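PDB 2J0W: lysine-sensitive aspartokinase 3 from Escherichia coli, which catalyses the ATP-dependent phosphorylation of L-aspartate to 4-phospho-L-aspartate, opening the pathway to lysine, which inhibits it by feedback. Local coordinates for residues 3-8 against 31-36; 136-141 against 177-182. All blocks are in the same frame, centred on the assembly; numbering follows the deposited sequence.

Interaction 1 (3-8 against 31-36)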
ATOM      1  N   GLU A   3      -0.302  41.158 -11.483  1.00 93.89           N
ATOM      2  CA  GLU A   3      -1.246  41.250 -12.637  1.00 93.70           C
ATOM      3  C   GLU A   3      -0.520  41.058 -13.965  1.00 92.41           C
ATOM      4  O   GLU A   3      -0.314  42.005 -14.732  1.00 93.91           O
ATOM      5  CB  GLU A   3      -1.972  42.602 -12.624  1.00 94.13           C
ATOM      6  CG  GLU A   3      -2.823  42.875 -13.861  1.00100.13           C
ATOM      7  CD  GLU A   3      -3.585  41.648 -14.341  1.00106.47           C
ATOM      8  OE1 GLU A   3      -2.969  40.766 -14.983  1.00106.37           O
ATOM      9  OE2 GLU A   3      -4.802  41.563 -14.068  1.00107.25           O
ATOM     10  N   ILE A   4      -0.136  39.817 -14.232  1.00 88.61           N
ATOM     11  CA  ILE A   4       0.568  39.483 -15.458  1.00 82.49           C
ATOM     12  C   ILE A   4       0.216  38.054 -15.813  1.00 75.85           C
ATOM     13  O   ILE A   4       0.323  37.157 -14.983  1.00 77.52           O
ATOM     14  CB  ILE A   4       2.105  39.585 -15.272  1.00 83.42           C
ATOM     15  CG1 ILE A   4       2.500  41.019 -14.893  1.00 83.77           C
ATOM     16  CG2 ILE A   4       2.806  39.150 -16.545  1.00 83.73           C
ATOM     17  CD1 ILE A   4       3.943  41.170 -14.429  1.00 79.76           C
ATOM     18  N   VAL A   5      -0.231  37.841 -17.038  1.00 69.28           N
ATOM     19  CA  VAL A   5      -0.561  36.497 -17.459  1.00 62.11           C
ATOM     20  C   VAL A   5       0.663  35.932 -18.149  1.00 59.67           C
ATOM     21  O   VAL A   5       1.343  36.636 -18.900  1.00 60.21           O
ATOM     22  CB  VAL A   5      -1.758  36.480 -18.424  1.00 57.89           C
ATOM     23  CG1 VAL A   5      -1.835  35.142 -19.154  1.00 54.45           C
ATOM     24  CG2 VAL A   5      -3.035  36.713 -17.644  1.00 58.78           C
ATOM     25  N   VAL A   6       0.944  34.666 -17.857  1.00 56.57           N
ATOM     26  CA  VAL A   6       2.064  33.929 -18.432  1.00 52.98           C
ATOM     27  C   VAL A   6       1.491  32.903 -19.421  1.00 51.46           C
ATOM     28  O   VAL A   6       0.612  32.112 -19.062  1.00 49.13           O
ATOM     29  CB  VAL A   6       2.852  33.207 -17.318  1.00 59.69           C
ATOM     30  CG1 VAL A   6       3.954  32.358 -17.916  1.00 66.19           C
ATOM     31  CG2 VAL A   6       3.436  34.234 -16.355  1.00 55.53           C
ATOM     32  N   SER A   7       1.974  32.929 -20.664  1.00 53.71           N
ATOM     33  CA  SER A   7       1.499  32.012 -21.713  1.00 55.87           C
ATOM     34  C   SER A   7       2.547  30.973 -22.137  1.00 56.70           C
ATOM     35  O   SER A   7       3.728  31.297 -22.290  1.00 60.23           O
ATOM     36  CB  SER A   7       1.064  32.807 -22.954  1.00 51.72           C
ATOM     37  OG  SER A   7      -0.111  33.560 -22.701  1.00 65.24           O
ATOM     38  N   LYS A   8       2.117  29.732 -22.346  1.00 52.57           N
ATOM     39  CA  LYS A   8       3.049  28.684 -22.744  1.00 52.53           C
ATOM     40  C   LYS A   8       2.649  28.007 -24.043  1.00 53.55           C
ATOM     41  O   LYS A   8       1.486  27.659 -24.250  1.00 54.42           O
ATOM     42  CB  LYS A   8       3.184  27.644 -21.629  1.00 49.85           C
ATOM     43  CG  LYS A   8       4.195  26.531 -21.902  1.00 43.57           C
ATOM     44  CD  LYS A   8       3.593  25.373 -22.690  1.00 39.02           C
ATOM     45  CE  LYS A   8       4.550  24.182 -22.696  1.00 41.31           C
ATOM     46  NZ  LYS A   8       3.950  22.915 -23.222  1.00 37.81           N
ATOM     47  N   ALA A  31      -3.442  41.862 -23.731  1.00 69.73           N
ATOM     48  CA  ALA A  31      -2.284  42.688 -23.411  1.00 66.48           C
ATOM     49  C   ALA A  31      -1.675  42.385 -22.046  1.00 64.77           C
ATOM     50  O   ALA A  31      -0.634  42.949 -21.696  1.00 64.50           O
ATOM     51  CB  ALA A  31      -2.653  44.169 -23.518  1.00 64.10           C
ATOM     52  N   ASN A  32      -2.319  41.504 -21.277  1.00 61.67           N
ATOM     53  CA  ASN A  32      -1.806  41.122 -19.958  1.00 62.35           C
ATOM     54  C   ASN A  32      -0.698  40.075 -20.105  1.00 60.83           C
ATOM     55  O   ASN A  32       0.045  39.792 -19.157  1.00 61.38           O
ATOM     56  CB  ASN A  32      -2.923  40.565 -19.060  1.00 67.92           C
ATOM     57  CG  ASN A  32      -3.908  41.631 -18.613  1.00 76.78           C
ATOM     58  OD1 ASN A  32      -3.522  42.703 -18.129  1.00 77.64           O
ATOM     59  ND2 ASN A  32      -5.193  41.328 -18.745  1.00 76.51           N
ATOM     60  N   VAL A  33      -0.596  39.488 -21.293  1.00 59.00           N
ATOM     61  CA  VAL A  33       0.446  38.504 -21.558  1.00 61.08           C
ATOM     62  C   VAL A  33       1.748  39.289 -21.665  1.00 62.68           C
ATOM     63  O   VAL A  33       1.980  40.008 -22.641  1.00 65.21           O
ATOM     64  CB  VAL A  33       0.194  37.759 -22.882  1.00 61.31           C
ATOM     65  CG1 VAL A  33       1.300  36.735 -23.140  1.00 65.21           C
ATOM     66  CG2 VAL A  33      -1.143  37.051 -22.833  1.00 56.91           C
ATOM     67  N   ARG A  34       2.583  39.147 -20.647  1.00 58.39           N
ATOM     68  CA  ARG A  34       3.853  39.848 -20.583  1.00 59.55           C
ATOM     69  C   ARG A  34       5.009  38.858 -20.661  1.00 58.45           C
ATOM     70  O   ARG A  34       6.137  39.222 -20.997  1.00 61.28           O
ATOM     71  CB  ARG A  34       3.922  40.631 -19.278  1.00 63.69           C
ATOM     72  CG  ARG A  34       2.695  41.507 -19.053  1.00 75.85           C
ATOM     73  CD  ARG A  34       3.069  42.969 -19.072  1.00 85.04           C
ATOM     74  NE  ARG A  34       3.984  43.267 -20.164  1.00 93.63           N
ATOM     75  CZ  ARG A  34       4.185  44.484 -20.651  1.00 97.62           C
ATOM     76  NH1 ARG A  34       3.526  45.521 -20.146  1.00101.31           N
ATOM     77  NH2 ARG A  34       5.047  44.662 -21.640  1.00 99.23           N
ATOM     78  N   LEU A  35       4.733  37.605 -20.328  1.00 54.75           N
ATOM     79  CA  LEU A  35       5.765  36.583 -20.381  1.00 55.45           C
ATOM     80  C   LEU A  35       5.310  35.395 -21.214  1.00 56.80           C
ATOM     81  O   LEU A  35       4.228  34.838 -20.997  1.00 59.15           O
ATOM     82  CB  LEU A  35       6.128  36.118 -18.968  1.00 57.97           C
ATOM     83  CG  LEU A  35       7.243  35.075 -18.815  1.00 51.66           C
ATOM     84  CD1 LEU A  35       8.559  35.559 -19.411  1.00 47.38           C
ATOM     85  CD2 LEU A  35       7.423  34.799 -17.350  1.00 55.62           C
ATOM     86  N   VAL A  36       6.135  35.013 -22.179  1.00 51.31           N
ATOM     87  CA  VAL A  36       5.801  33.876 -23.015  1.00 52.73           C
ATOM     88  C   VAL A  36       6.846  32.796 -22.770  1.00 52.33           C
ATOM     89  O   VAL A  36       8.033  33.086 -22.591  1.00 51.34           O
ATOM     90  CB  VAL A  36       5.780  34.262 -24.513  1.00 55.29           C
ATOM     91  CG1 VAL A  36       5.359  33.060 -25.365  1.00 53.03           C
ATOM     92  CG2 VAL A  36       4.823  35.420 -24.724  1.00 50.91           C
TER
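Val5 and Ser7 each donate their backbone N-H to segment 31-36, whose strand 33-36 runs parallel beside them. Val5 N reaches Asn32 O at 2.9 Å, and Ser7 N meets Leu35 O at 3.0 Å. The return bond is poorer: Arg34 N lies 3.3 Å from Val5 O, a weak bond. It falls at a beta bulge. Val5 pairs with Val33 but Val6 with Leu35, so Arg34 is the extra residue, and Val5 O also takes a CA-H contact from Val33. Past the bulge, Ser7 bonds with the backbone of Val37.

Among the side chains, Ser7 OG, small enough for a buried sheet, rests against both methyls of Val33, with CG1 at 3.5 Å. Val6 CG2 lies beside Leu35 CD2 at 4.1 Å. With Ile4 CG1 beside the backbone N (chi1 -61°), CG2 is anti to that N, and Ile4 CG2 presses on Arg34 CB at 3.3 Å. At the start of segment 3-8, the Glu3 carboxylate is stacked on the Asn32 amide, their planes 14° apart; Glu3 OE1 is hydrogen-bonded to Ser215 OG, and Asn32 N donates to Asp30 OD1.

These strands and helix 17-27 form a beta-alpha-beta unit. Strand 216-221 flanks 5-9 and strand 178-182 flanks 33-38, while helix 200-211 packs on the face bearing Val6 and Leu35.

Interaction 2 (136-141 against 177-182)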
ATOM      1  N   GLN A 136       7.522  45.508 -29.270  1.00 94.77           N
ATOM      2  CA  GLN A 136       8.618  45.539 -28.319  1.00 94.96           C
ATOM      3  C   GLN A 136       8.689  44.144 -27.725  1.00 92.17           C
ATOM      4  O   GLN A 136       7.942  43.841 -26.803  1.00 95.42           O
ATOM      5  CB  GLN A 136       8.334  46.543 -27.202  1.00 98.83           C
ATOM      6  CG  GLN A 136       8.634  47.971 -27.552  1.00108.72           C
ATOM      7  CD  GLN A 136      10.069  48.135 -27.964  1.00117.43           C
ATOM      8  OE1 GLN A 136      10.431  47.904 -29.125  1.00123.89           O
ATOM      9  NE2 GLN A 136      10.926  48.526 -26.998  1.00117.62           N
ATOM     10  N   ALA A 137       9.557  43.290 -28.257  1.00 87.10           N
ATOM     11  CA  ALA A 137       9.663  41.936 -27.720  1.00 82.10           C
ATOM     12  C   ALA A 137      11.118  41.568 -27.550  1.00 77.08           C
ATOM     13  O   ALA A 137      11.865  41.547 -28.524  1.00 77.20           O
ATOM     14  CB  ALA A 137       8.984  40.931 -28.663  1.00 83.92           C
ATOM     15  N   GLN A 138      11.533  41.288 -26.322  1.00 73.10           N
ATOM     16  CA  GLN A 138      12.922  40.913 -26.101  1.00 69.97           C
ATOM     17  C   GLN A 138      13.117  39.465 -25.648  1.00 66.68           C
ATOM     18  O   GLN A 138      12.272  38.871 -24.975  1.00 63.92           O
ATOM     19  CB  GLN A 138      13.584  41.893 -25.123  1.00 69.08           C
ATOM     20  CG  GLN A 138      12.786  42.133 -23.842  1.00 72.47           C
ATOM     21  CD  GLN A 138      13.408  43.206 -22.989  1.00 76.58           C
ATOM     22  OE1 GLN A 138      14.604  43.149 -22.670  1.00 82.41           O
ATOM     23  NE2 GLN A 138      12.596  44.201 -22.591  1.00 74.03           N
ATOM     24  N   TRP A 139      14.258  38.917 -26.044  1.00 63.83           N
ATOM     25  CA  TRP A 139      14.639  37.549 -25.734  1.00 61.97           C
ATOM     26  C   TRP A 139      15.284  37.528 -24.355  1.00 63.26           C
ATOM     27  O   TRP A 139      16.021  38.451 -23.999  1.00 63.50           O
ATOM     28  CB  TRP A 139      15.628  37.060 -26.797  1.00 52.94           C
ATOM     29  CG  TRP A 139      16.038  35.631 -26.686  1.00 50.43           C
ATOM     30  CD1 TRP A 139      15.387  34.544 -27.200  1.00 51.86           C
ATOM     31  CD2 TRP A 139      17.204  35.127 -26.025  1.00 43.47           C
ATOM     32  NE1 TRP A 139      16.080  33.393 -26.897  1.00 51.48           N
ATOM     33  CE2 TRP A 139      17.197  33.722 -26.174  1.00 44.80           C
ATOM     34  CE3 TRP A 139      18.257  35.727 -25.316  1.00 44.35           C
ATOM     35  CZ2 TRP A 139      18.205  32.904 -25.643  1.00 48.68           C
ATOM     36  CZ3 TRP A 139      19.262  34.912 -24.785  1.00 44.48           C
ATOM     37  CH2 TRP A 139      19.224  33.515 -24.950  1.00 36.11           C
ATOM     38  N   PHE A 140      15.000  36.482 -23.578  1.00 62.43           N
ATOM     39  CA  PHE A 140      15.567  36.348 -22.238  1.00 54.63           C
ATOM     40  C   PHE A 140      15.965  34.907 -21.959  1.00 51.98           C
ATOM     41  O   PHE A 140      15.217  33.987 -22.277  1.00 53.39           O
ATOM     42  CB  PHE A 140      14.559  36.798 -21.185  1.00 41.40           C
ATOM     43  CG  PHE A 140      15.127  36.851 -19.803  1.00 39.35           C
ATOM     44  CD1 PHE A 140      16.016  37.857 -19.443  1.00 45.41           C
ATOM     45  CD2 PHE A 140      14.796  35.884 -18.864  1.00 44.62           C
ATOM     46  CE1 PHE A 140      16.574  37.901 -18.157  1.00 52.03           C
ATOM     47  CE2 PHE A 140      15.348  35.916 -17.572  1.00 48.33           C
ATOM     48  CZ  PHE A 140      16.236  36.927 -17.219  1.00 40.46           C
ATOM     49  N   ASP A 141      17.130  34.724 -21.345  1.00 49.77           N
ATOM     50  CA  ASP A 141      17.660  33.388 -21.018  1.00 48.14           C
ATOM     51  C   ASP A 141      17.229  32.906 -19.616  1.00 47.78           C
ATOM     52  O   ASP A 141      17.885  33.242 -18.622  1.00 50.73           O
ATOM     53  CB  ASP A 141      19.193  33.434 -21.099  1.00 36.82           C
ATOM     54  CG  ASP A 141      19.837  32.067 -20.941  1.00 48.74           C
ATOM     55  OD1 ASP A 141      19.276  31.191 -20.239  1.00 45.31           O
ATOM     56  OD2 ASP A 141      20.929  31.876 -21.514  1.00 51.89           O
ATOM     57  N   GLY A 177       8.793  45.909 -21.400  1.00 70.42           N
ATOM     58  CA  GLY A 177       7.940  45.424 -22.462  1.00 68.11           C
ATOM     59  C   GLY A 177       7.719  43.930 -22.426  1.00 66.77           C
ATOM     60  O   GLY A 177       7.592  43.331 -21.359  1.00 66.96           O
ATOM     61  N   LEU A 178       7.688  43.322 -23.603  1.00 64.52           N
ATOM     62  CA  LEU A 178       7.451  41.895 -23.705  1.00 61.94           C
ATOM     63  C   LEU A 178       8.717  41.080 -23.545  1.00 63.01           C
ATOM     64  O   LEU A 178       9.813  41.511 -23.921  1.00 64.14           O
ATOM     65  CB  LEU A 178       6.794  41.575 -25.042  1.00 62.89           C
ATOM     66  CG  LEU A 178       5.830  40.405 -24.950  1.00 71.63           C
ATOM     67  CD1 LEU A 178       4.842  40.663 -23.814  1.00 76.42           C
ATOM     68  CD2 LEU A 178       5.106  40.234 -26.278  1.00 71.32           C
ATOM     69  N   VAL A 179       8.552  39.883 -22.992  1.00 60.56           N
ATOM     70  CA  VAL A 179       9.679  39.004 -22.748  1.00 54.74           C
ATOM     71  C   VAL A 179       9.414  37.575 -23.178  1.00 50.10           C
ATOM     72  O   VAL A 179       8.463  36.940 -22.747  1.00 48.21           O
ATOM     73  CB  VAL A 179      10.052  39.031 -21.274  1.00 53.75           C
ATOM     74  CG1 VAL A 179      11.239  38.115 -21.012  1.00 54.75           C
ATOM     75  CG2 VAL A 179      10.367  40.462 -20.873  1.00 48.85           C
ATOM     76  N   ILE A 180      10.271  37.080 -24.052  1.00 51.81           N
ATOM     77  CA  ILE A 180      10.148  35.726 -24.553  1.00 52.58           C
ATOM     78  C   ILE A 180      11.320  34.936 -23.984  1.00 52.64           C
ATOM     79  O   ILE A 180      12.483  35.353 -24.103  1.00 52.95           O
ATOM     80  CB  ILE A 180      10.190  35.723 -26.093  1.00 57.13           C
ATOM     81  CG1 ILE A 180       9.171  36.737 -26.612  1.00 62.64           C
ATOM     82  CG2 ILE A 180       9.892  34.333 -26.641  1.00 54.25           C
ATOM     83  CD1 ILE A 180       7.823  36.612 -25.955  1.00 70.31           C
ATOM     84  N   THR A 181      11.019  33.813 -23.339  1.00 47.44           N
ATOM     85  CA  THR A 181      12.071  32.990 -22.769  1.00 46.86           C
ATOM     86  C   THR A 181      11.756  31.507 -22.975  1.00 47.79           C
ATOM     87  O   THR A 181      10.715  31.160 -23.553  1.00 49.36           O
ATOM     88  CB  THR A 181      12.280  33.318 -21.273  1.00 47.48           C
ATOM     89  OG1 THR A 181      13.438  32.624 -20.808  1.00 53.85           O
ATOM     90  CG2 THR A 181      11.045  32.931 -20.423  1.00 34.55           C
ATOM     91  N   GLN A 182      12.633  30.632 -22.496  1.00 42.31           N
ATOM     92  CA  GLN A 182      12.436  29.194 -22.694  1.00 41.17           C
ATOM     93  C   GLN A 182      12.085  28.335 -21.488  1.00 40.09           C
ATOM     94  O   GLN A 182      12.633  28.502 -20.403  1.00 45.81           O
ATOM     95  CB  GLN A 182      13.679  28.611 -23.372  1.00 42.86           C
ATOM     96  CG  GLN A 182      14.999  29.086 -22.791  1.00 32.44           C
ATOM     97  CD  GLN A 182      15.304  30.540 -23.091  1.00 44.95           C
ATOM     98  OE1 GLN A 182      15.952  31.222 -22.293  1.00 45.10           O
ATOM     99  NE2 GLN A 182      14.852  31.023 -24.244  1.00 49.04           N
TER
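Gln138 folds its side chain over Leu178 O, the same oxygen that accepts its backbone N-H. Gln138 CB stands 4.0 Å from Leu178 O. Because Gln138 CG sits between the backbone N and the carbonyl carbon (chi1 50°), it is brought to 3.0 Å from Leu178 O, and to 4.2 Å from Val179 CG2. The chain then runs on extended, CD and NE2 still near the carbonyl, and the amide ends with NE2 bonded to Glu176 OE1. A long, flexible residue with a polar tip suits this partly exposed site on the outermost strand: its carbons touch the neighbouring strand while the amide finds a partner at the end of the helix before Gly177.

The backbones pair in parallel without a break in register, alternating Leu178 N to Gln136 O, Gln138 N to Leu178 O, Ile180 N to Gln138 O and Phe140 N to Ile180 O. Beyond them a side chain carries on the pattern: Thr181 OG1, anti to its own backbone N (chi1 -172°), donates to Phe140 O at 2.7 Å. Gln182 OE1 lies only 2.9 Å from Phe140 O, also an acceptor, so the two do not bond; Val142 N supplies OE1 with a hydrogen. Phe140 CB packs at 3.6 Å on Val179 CG1, a methyl of beta-branched valine, a residue well suited to a buried strand.

Strand 137-139, outermost in its sheet on this side, forms a beta-alpha-beta unit with helix 159-176 and strand 178-182; the helix packs on the face of Gln138 and Val179. Helix 108-131 lies against the other face, where Trp139 and Ile180 project; Trp139 NE1 bonds to Thr123 of that helix. Strand 33-38 lies along the remaining edge of 178-182.

Interactions 1 and 2 are neighbouring parts of the parallel portion of one mixed sheet, their centres 11 Å apart, joined because strands 33-38 and 178-182 are neighbours. Val36 makes the join: its N is 3.1 Å from Val179 O and its O 3.2 Å from Thr181 N, both probable hydrogen bonds. The four strands thus run in the order 137-139, 178-182, 33-38, 5-9 within the amino acid kinase fold, and the ends at Lys8 and Gln182 approach the active site. Lys8, in interaction 1, touches ADP and forms a salt bridge with Asp202. In interaction 2 the Gln182 side chain is about 3 Å from that of substrate-binding Glu119 and about 9 Å from the bound aspartate.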